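Local coordinates for protein coatomer subunit delta (Saccharomyces cerevisiae, PDB 5FJZ) that forms part of the coatomer, the coat of Golgi-derived vesicles that probably returns dilysine-tagged proteins to the ER, and binds Dsl1 through this mu-homology domain, at residues Asp154-Ile159 against Glu180-Asp185; Thr190-Ser195 against Gly203-Thr208. All blocks are in the same frame, centred on the assembly; numbering follows the deposited sequence. Where two conformers were deposited one is given.

Contact 1 (Asp154-Ile159 against Glu180-Asp185)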
ATOM      1  N   ASP A 154     -10.881  -9.508  25.435  1.00 23.88           N
ATOM      2  CA  ASP A 154      -9.829 -10.052  24.545  1.00 22.90           C
ATOM      3  C   ASP A 154      -8.925  -8.994  23.972  1.00 21.59           C
ATOM      4  O   ASP A 154      -8.693  -8.913  22.735  1.00 23.50           O
ATOM      5  CB  ASP A 154     -10.492 -10.889  23.398  1.00 26.73           C
ATOM      6  CG  ASP A 154     -11.238 -12.127  23.929  1.00 30.45           C
ATOM      7  OD1 ASP A 154     -10.913 -12.622  25.019  1.00 30.38           O
ATOM      8  OD2 ASP A 154     -12.148 -12.619  23.247  1.00 29.41           O
ATOM      9  N   VAL A 155      -8.297  -8.225  24.845  1.00 20.62           N
ATOM     10  CA  VAL A 155      -7.291  -7.207  24.493  1.00 21.12           C
ATOM     11  C   VAL A 155      -5.894  -7.851  24.366  1.00 21.02           C
ATOM     12  O   VAL A 155      -5.484  -8.656  25.192  1.00 21.73           O
ATOM     13  CB  VAL A 155      -7.261  -6.162  25.573  1.00 19.03           C
ATOM     14  CG1 VAL A 155      -6.255  -5.037  25.304  1.00 21.74           C
ATOM     15  CG2 VAL A 155      -8.659  -5.604  25.789  1.00 19.42           C
ATOM     16  N   ILE A 156      -5.215  -7.545  23.290  1.00 20.45           N
ATOM     17  CA  ILE A 156      -3.983  -8.185  22.913  1.00 18.81           C
ATOM     18  C   ILE A 156      -2.831  -7.201  22.919  1.00 19.66           C
ATOM     19  O   ILE A 156      -2.864  -6.118  22.280  1.00 20.84           O
ATOM     20  CB  ILE A 156      -4.123  -8.900  21.569  1.00 20.09           C
ATOM     21  CG1 ILE A 156      -5.193  -9.992  21.744  1.00 21.05           C
ATOM     22  CG2 ILE A 156      -2.811  -9.572  21.215  1.00 19.52           C
ATOM     23  CD1 ILE A 156      -5.521 -10.742  20.481  1.00 27.39           C
ATOM     24  N   PHE A 157      -1.813  -7.541  23.696  1.00 18.50           N
ATOM     25  CA  PHE A 157      -0.542  -6.790  23.689  1.00 15.42           C
ATOM     26  C   PHE A 157       0.549  -7.524  22.922  1.00 14.89           C
ATOM     27  O   PHE A 157       0.743  -8.748  23.132  1.00 16.26           O
ATOM     28  CB  PHE A 157      -0.087  -6.565  25.157  1.00 15.53           C
ATOM     29  CG  PHE A 157      -1.109  -5.858  25.989  1.00 16.85           C
ATOM     30  CD1 PHE A 157      -2.147  -6.604  26.597  1.00 17.18           C
ATOM     31  CD2 PHE A 157      -1.022  -4.525  26.218  1.00 19.48           C
ATOM     32  CE1 PHE A 157      -3.136  -5.950  27.328  1.00 18.03           C
ATOM     33  CE2 PHE A 157      -1.982  -3.851  26.939  1.00 17.57           C
ATOM     34  CZ  PHE A 157      -3.018  -4.586  27.530  1.00 17.66           C
ATOM     35  N   THR A 158       1.214  -6.830  22.027  1.00 14.69           N
ATOM     36  CA  THR A 158       2.245  -7.449  21.162  1.00 16.58           C
ATOM     37  C   THR A 158       3.586  -6.780  21.429  1.00 15.80           C
ATOM     38  O   THR A 158       3.722  -5.585  21.417  1.00 16.61           O
ATOM     39  CB  THR A 158       1.857  -7.440  19.649  1.00 17.03           C
ATOM     40  OG1 THR A 158       0.648  -8.177  19.593  1.00 16.52           O
ATOM     41  CG2 THR A 158       2.956  -8.100  18.818  1.00 16.93           C
ATOM     42  N   ILE A 159       4.582  -7.610  21.684  1.00 13.88           N
ATOM     43  CA  ILE A 159       5.924  -7.246  21.899  1.00 15.39           C
ATOM     44  C   ILE A 159       6.716  -7.742  20.711  1.00 17.83           C
ATOM     45  O   ILE A 159       6.664  -8.945  20.392  1.00 16.50           O
ATOM     46  CB  ILE A 159       6.538  -7.925  23.204  1.00 17.49           C
ATOM     47  CG1 ILE A 159       5.587  -7.785  24.363  1.00 19.85           C
ATOM     48  CG2 ILE A 159       7.889  -7.291  23.486  1.00 19.14           C
ATOM     49  CD1 ILE A 159       5.217  -6.345  24.700  1.00 24.21           C
ATOM     50  N   GLU A 180      -2.620 -14.921  28.648  1.00 24.39           N
ATOM     51  CA  GLU A 180      -1.967 -16.030  27.986  1.00 26.51           C
ATOM     52  C   GLU A 180      -1.395 -15.588  26.636  1.00 21.34           C
ATOM     53  O   GLU A 180      -1.961 -14.738  26.003  1.00 18.22           O
ATOM     54  CB  GLU A 180      -2.953 -17.215  27.770  1.00 30.81           C
ATOM     55  CG  GLU A 180      -4.044 -16.912  26.775  1.00 33.77           C
ATOM     56  CD  GLU A 180      -5.210 -17.907  26.769  1.00 41.94           C
ATOM     57  OE1 GLU A 180      -5.027 -19.059  27.168  1.00 41.61           O
ATOM     58  OE2 GLU A 180      -6.312 -17.527  26.304  1.00 46.44           O
ATOM     59  N   VAL A 181      -0.316 -16.240  26.217  1.00 18.74           N
ATOM     60  CA  VAL A 181       0.181 -16.003  24.891  1.00 20.66           C
ATOM     61  C   VAL A 181      -0.832 -16.537  23.899  1.00 19.53           C
ATOM     62  O   VAL A 181      -1.468 -17.601  24.129  1.00 20.50           O
ATOM     63  CB  VAL A 181       1.673 -16.310  24.674  1.00 26.27           C
ATOM     64  CG1 VAL A 181       2.412 -16.721  25.921  1.00 32.19           C
ATOM     65  CG2 VAL A 181       1.963 -17.099  23.428  1.00 24.04           C
ATOM     66  N   VAL A 182      -0.975 -15.817  22.800  1.00 15.40           N
ATOM     67  CA  VAL A 182      -1.881 -16.163  21.715  1.00 16.27           C
ATOM     68  C   VAL A 182      -1.216 -15.901  20.380  1.00 16.82           C
ATOM     69  O   VAL A 182      -0.291 -15.101  20.265  1.00 14.44           O
ATOM     70  CB  VAL A 182      -3.238 -15.374  21.749  1.00 17.01           C
ATOM     71  CG1 VAL A 182      -4.073 -15.788  22.959  1.00 18.99           C
ATOM     72  CG2 VAL A 182      -2.991 -13.938  21.672  1.00 16.61           C
ATOM     73  N   ASN A 183      -1.696 -16.620  19.358  1.00 20.94           N
ATOM     74  CA  ASN A 183      -1.239 -16.346  18.061  1.00 19.87           C
ATOM     75  C   ASN A 183      -2.089 -15.147  17.551  1.00 22.48           C
ATOM     76  O   ASN A 183      -3.274 -15.201  17.575  1.00 26.39           O
ATOM     77  CB  ASN A 183      -1.421 -17.543  17.158  1.00 19.15           C
ATOM     78  CG  ASN A 183      -1.065 -17.223  15.717  1.00 22.27           C
ATOM     79  OD1 ASN A 183      -1.950 -17.225  14.849  1.00 19.35           O
ATOM     80  ND2 ASN A 183       0.230 -17.142  15.421  1.00 19.05           N
ATOM     81  N   MET A 184      -1.435 -14.165  17.004  1.00 25.56           N
ATOM     82  CA  MET A 184      -2.076 -12.988  16.519  1.00 28.71           C
ATOM     83  C   MET A 184      -1.178 -12.519  15.392  1.00 29.45           C
ATOM     84  O   MET A 184      -0.192 -11.810  15.583  1.00 29.59           O
ATOM     85  CB  MET A 184      -2.182 -12.027  17.684  1.00 32.82           C
ATOM     86  CG  MET A 184      -1.958 -10.577  17.400  1.00 45.81           C
ATOM     87  SD  MET A 184      -3.446  -9.966  16.649  1.00 48.05           S
ATOM     88  CE  MET A 184      -3.286  -8.289  17.185  1.00 50.00           C
ATOM     89  N   ASP A 185      -1.515 -12.862  14.162  1.00 28.39           N
ATOM     90  CA  ASP A 185      -0.531 -12.473  13.158  1.00 32.62           C
ATOM     91  C   ASP A 185      -0.734 -11.107  12.433  1.00 31.48           C
ATOM     92  O   ASP A 185       0.070 -10.770  11.592  1.00 25.91           O
ATOM     93  CB  ASP A 185      -0.169 -13.636  12.251  1.00 37.27           C
ATOM     94  CG  ASP A 185      -1.333 -14.199  11.605  1.00 35.84           C
ATOM     95  OD1 ASP A 185      -2.263 -13.411  11.433  1.00 33.45           O
ATOM     96  OD2 ASP A 185      -1.280 -15.376  11.219  1.00 42.78           O
TER
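Ile-156 meets Met-184 and Val-182 across the width of one intervening strand, which explains why no hydrogen bond joins the two segments and why the nearest CA atoms, those of Ile-156 and Met-184, are still 8.2 Å apart. The closer packing lies at the two branches of Ile-156. With chi1 at -62° its CG1 lies beside the backbone N, which leaves CG2 anti to that N and 4.0 Å from Met-184 CG, the two side chains crossing at a slant. The other branch ends in CD1, which lies 4.2 Å from Val-182 CG2. The same Met-184 CG passes 4.2 Å from Thr-158 OG1; that hydroxyl is satisfied elsewhere, by a hydrogen bond to Ser-191. With 156 Å² buried in all, the contact is modest, and Ile-156, Val-182 and Met-184 all stay partly exposed. The loose side lies toward the exposed Asp-154 and Glu-180, like charges whose OD1 and OE2 stand 6.8 Å apart without contact; Glu-180 OE2 is in a salt bridge to Lys-193 NZ. Strand 190-194 runs between the two segments, bonded by backbone to both. On the far side of strand 155-159 comes strand 220-229, while strand 180-182 is the outermost of the sheet within this chain.

Contact 2 (Thr190-Ser195 against Gly203-Thr208)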
ATOM      1  N   THR A 190       5.522 -11.328  19.642  1.00 19.29           N
ATOM      2  CA  THR A 190       4.879 -12.212  20.592  1.00 18.37           C
ATOM      3  C   THR A 190       3.667 -11.517  21.238  1.00 18.31           C
ATOM      4  O   THR A 190       3.767 -10.406  21.697  1.00 17.45           O
ATOM      5  CB  THR A 190       5.922 -12.597  21.647  1.00 20.02           C
ATOM      6  OG1 THR A 190       7.075 -13.152  20.979  1.00 22.96           O
ATOM      7  CG2 THR A 190       5.327 -13.568  22.663  1.00 22.57           C
ATOM      8  N   SER A 191       2.532 -12.199  21.267  1.00 18.69           N
ATOM      9  CA  SER A 191       1.257 -11.608  21.620  1.00 17.89           C
ATOM     10  C   SER A 191       0.671 -12.267  22.863  1.00 17.61           C
ATOM     11  O   SER A 191       0.597 -13.511  22.970  1.00 20.80           O
ATOM     12  CB  SER A 191       0.225 -11.685  20.507  1.00 17.34           C
ATOM     13  OG  SER A 191       0.648 -10.880  19.402  1.00 19.22           O
ATOM     14  N   ILE A 192       0.204 -11.426  23.764  1.00 13.33           N
ATOM     15  CA  ILE A 192      -0.409 -11.847  25.051  1.00 13.80           C
ATOM     16  C   ILE A 192      -1.775 -11.265  25.134  1.00 14.64           C
ATOM     17  O   ILE A 192      -1.968 -10.052  25.003  1.00 19.43           O
ATOM     18  CB  ILE A 192       0.413 -11.384  26.321  1.00 15.06           C
ATOM     19  CG1 ILE A 192       1.812 -11.933  26.233  1.00 17.00           C
ATOM     20  CG2 ILE A 192      -0.374 -11.857  27.566  1.00 16.87           C
ATOM     21  CD1 ILE A 192       2.829 -11.245  27.178  1.00 19.65           C
ATOM     22  N   LYS A 193      -2.749 -12.101  25.414  1.00 16.29           N
ATOM     23  CA  LYS A 193      -4.089 -11.666  25.512  1.00 14.95           C
ATOM     24  C   LYS A 193      -4.541 -11.620  26.901  1.00 18.57           C
ATOM     25  O   LYS A 193      -4.310 -12.557  27.658  1.00 20.26           O
ATOM     26  CB  LYS A 193      -4.983 -12.652  24.794  1.00 16.62           C
ATOM     27  CG  LYS A 193      -6.481 -12.403  24.858  1.00 20.44           C
ATOM     28  CD  LYS A 193      -7.232 -13.017  23.653  1.00 30.35           C
ATOM     29  CE  LYS A 193      -8.038 -14.227  24.025  1.00 33.80           C
ATOM     30  NZ  LYS A 193      -7.269 -15.319  24.639  1.00 45.35           N
ATOM     31  N   ILE A 194      -5.308 -10.599  27.211  1.00 17.93           N
ATOM     32  CA  ILE A 194      -6.015 -10.502  28.462  0.50 21.35           C
ATOM     33  C   ILE A 194      -7.511 -10.640  28.202  1.00 22.37           C
ATOM     34  O   ILE A 194      -8.054 -10.072  27.236  1.00 20.18           O
ATOM     35  CB  ILE A 194      -5.616  -9.187  29.185  0.50 24.71           C
ATOM     36  CG1 ILE A 194      -4.627  -9.565  30.269  0.50 26.79           C
ATOM     37  CG2 ILE A 194      -6.758  -8.464  29.864  0.50 23.68           C
ATOM     38  CD1 ILE A 194      -3.750  -8.394  30.605  0.50 30.42           C
ATOM     39  N   SER A 195      -8.188 -11.386  29.049  1.00 22.02           N
ATOM     40  CA  SER A 195      -9.610 -11.677  28.847  1.00 23.69           C
ATOM     41  C   SER A 195     -10.533 -10.492  28.900  1.00 24.06           C
ATOM     42  O   SER A 195     -11.415 -10.358  28.054  1.00 17.94           O
ATOM     43  CB  SER A 195     -10.071 -12.722  29.881  1.00 26.33           C
ATOM     44  OG  SER A 195     -10.872 -13.675  29.235  1.00 39.23           O
ATOM     45  N   GLY A 203      -5.502  -1.380  35.583  1.00 20.28           N
ATOM     46  CA  GLY A 203      -4.928  -2.699  35.810  1.00 18.34           C
ATOM     47  C   GLY A 203      -3.570  -2.795  35.227  1.00 15.38           C
ATOM     48  O   GLY A 203      -3.000  -1.813  34.733  1.00 14.93           O
ATOM     49  N   ALA A 204      -3.044  -4.016  35.199  1.00 17.10           N
ATOM     50  CA  ALA A 204      -1.669  -4.228  34.774  1.00 17.04           C
ATOM     51  C   ALA A 204      -1.485  -5.595  34.230  1.00 15.34           C
ATOM     52  O   ALA A 204      -2.142  -6.601  34.701  1.00 15.03           O
ATOM     53  CB  ALA A 204      -0.730  -4.038  35.965  1.00 17.03           C
ATOM     54  N   LEU A 205      -0.560  -5.684  33.309  1.00 15.92           N
ATOM     55  CA  LEU A 205      -0.056  -6.999  32.835  1.00 17.32           C
ATOM     56  C   LEU A 205       1.433  -7.061  33.067  1.00 13.50           C
ATOM     57  O   LEU A 205       2.197  -6.224  32.552  1.00 15.49           O
ATOM     58  CB  LEU A 205      -0.365  -7.141  31.321  1.00 16.45           C
ATOM     59  CG  LEU A 205       0.230  -8.338  30.600  1.00 15.37           C
ATOM     60  CD1 LEU A 205      -0.311  -9.641  31.144  1.00 16.26           C
ATOM     61  CD2 LEU A 205      -0.059  -8.335  29.073  1.00 17.23           C
ATOM     62  N   ALA A 206       1.892  -8.184  33.624  1.00 15.26           N
ATOM     63  CA  ALA A 206       3.255  -8.342  33.944  1.00 13.31           C
ATOM     64  C   ALA A 206       3.798  -9.668  33.480  1.00 14.04           C
ATOM     65  O   ALA A 206       3.150 -10.709  33.649  1.00 16.83           O
ATOM     66  CB  ALA A 206       3.430  -8.169  35.508  1.00 14.22           C
ATOM     67  N   PHE A 207       4.975  -9.645  32.891  1.00 16.91           N
ATOM     68  CA  PHE A 207       5.601 -10.852  32.349  1.00 17.73           C
ATOM     69  C   PHE A 207       7.054 -10.677  32.213  1.00 17.74           C
ATOM     70  O   PHE A 207       7.566  -9.544  32.248  1.00 23.17           O
ATOM     71  CB  PHE A 207       4.923 -11.248  31.004  1.00 21.69           C
ATOM     72  CG  PHE A 207       4.954 -10.154  30.021  1.00 19.99           C
ATOM     73  CD1 PHE A 207       4.060  -9.076  30.113  1.00 19.34           C
ATOM     74  CD2 PHE A 207       5.927 -10.085  29.123  1.00 18.21           C
ATOM     75  CE1 PHE A 207       4.135  -8.009  29.205  1.00 18.31           C
ATOM     76  CE2 PHE A 207       6.026  -9.022  28.243  1.00 20.28           C
ATOM     77  CZ  PHE A 207       5.104  -7.986  28.270  1.00 19.42           C
ATOM     78  N   THR A 208       7.754 -11.801  31.999  1.00 17.58           N
ATOM     79  CA  THR A 208       9.113 -11.816  31.693  1.00 18.74           C
ATOM     80  C   THR A 208       9.337 -12.397  30.297  1.00 17.77           C
ATOM     81  O   THR A 208       8.774 -13.404  29.979  1.00 19.33           O
ATOM     82  CB  THR A 208       9.860 -12.701  32.729  1.00 23.59           C
ATOM     83  OG1 THR A 208       9.619 -12.177  34.056  1.00 26.88           O
ATOM     84  CG2 THR A 208      11.343 -12.632  32.478  1.00 23.46           C
TER
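Strands 190-194 and 203-208 run roughly antiparallel, 144° between their directions, but their axes come no nearer than 9.6 Å and no hydrogen bond links them, so they face each other as members of two separate layers. Three aliphatic side chains and one ring fill the gap. CD1 of Ile-192 sits over the centre of the Phe-207 ring, 3.7 Å from the centroid and 9° off the ring normal, a CH-pi contact in which the methyl lies nearly equally far from all six ring carbons. A chi1 near +60° brings the ring in from between the backbone N and carbonyl carbon, and chi2 of -78° turns its face to the methyl. The second branch of Ile-192 reaches Leu-205, CG2 lying 3.8 Å from CD2. In one of its two modelled conformers, and so less certainly, Ile-194 brings CD1 to 3.7 Å from Leu-205 CB, the two side chains lying alongside and pointing opposite ways. All four residues are buried. Were Phe-207 replaced by alanine, the Ile-192 methyl would probably lose its aromatic partner, with a gap opened toward Val-140 and Ile-142 of strand 137-146, which the ring also touches. Apolar side chains meeting between strands of two sheets, with no hydrogen bond across the pair, are the mark of a beta-sandwich core, here within the mu-homology domain.

Overall arrangement
The centres of contacts 1 and 2 lie 8 Å apart, and both segments of contact 1 precede those of contact 2 in the chain. Strand 190-194 lies between strands 155-159 and 180-182 in the large mixed sheet. Ile-156 and Thr-158 point to one face with Ser-191; Phe-157, Ile-192 and Ile-194 point to the other, where Phe-157 touches Leu-205 of strand 202-210 in the four-stranded sheet. Ile-159 O and Thr-190 N, 2.7 Å apart in a probable hydrogen bond, link the contacts. Of the four segments only 154-159 belongs to the region that interacts with Dsl1; contact 1 thus joins the end of that region to the sheet's edge strand, while contact 2 belongs to the buried core.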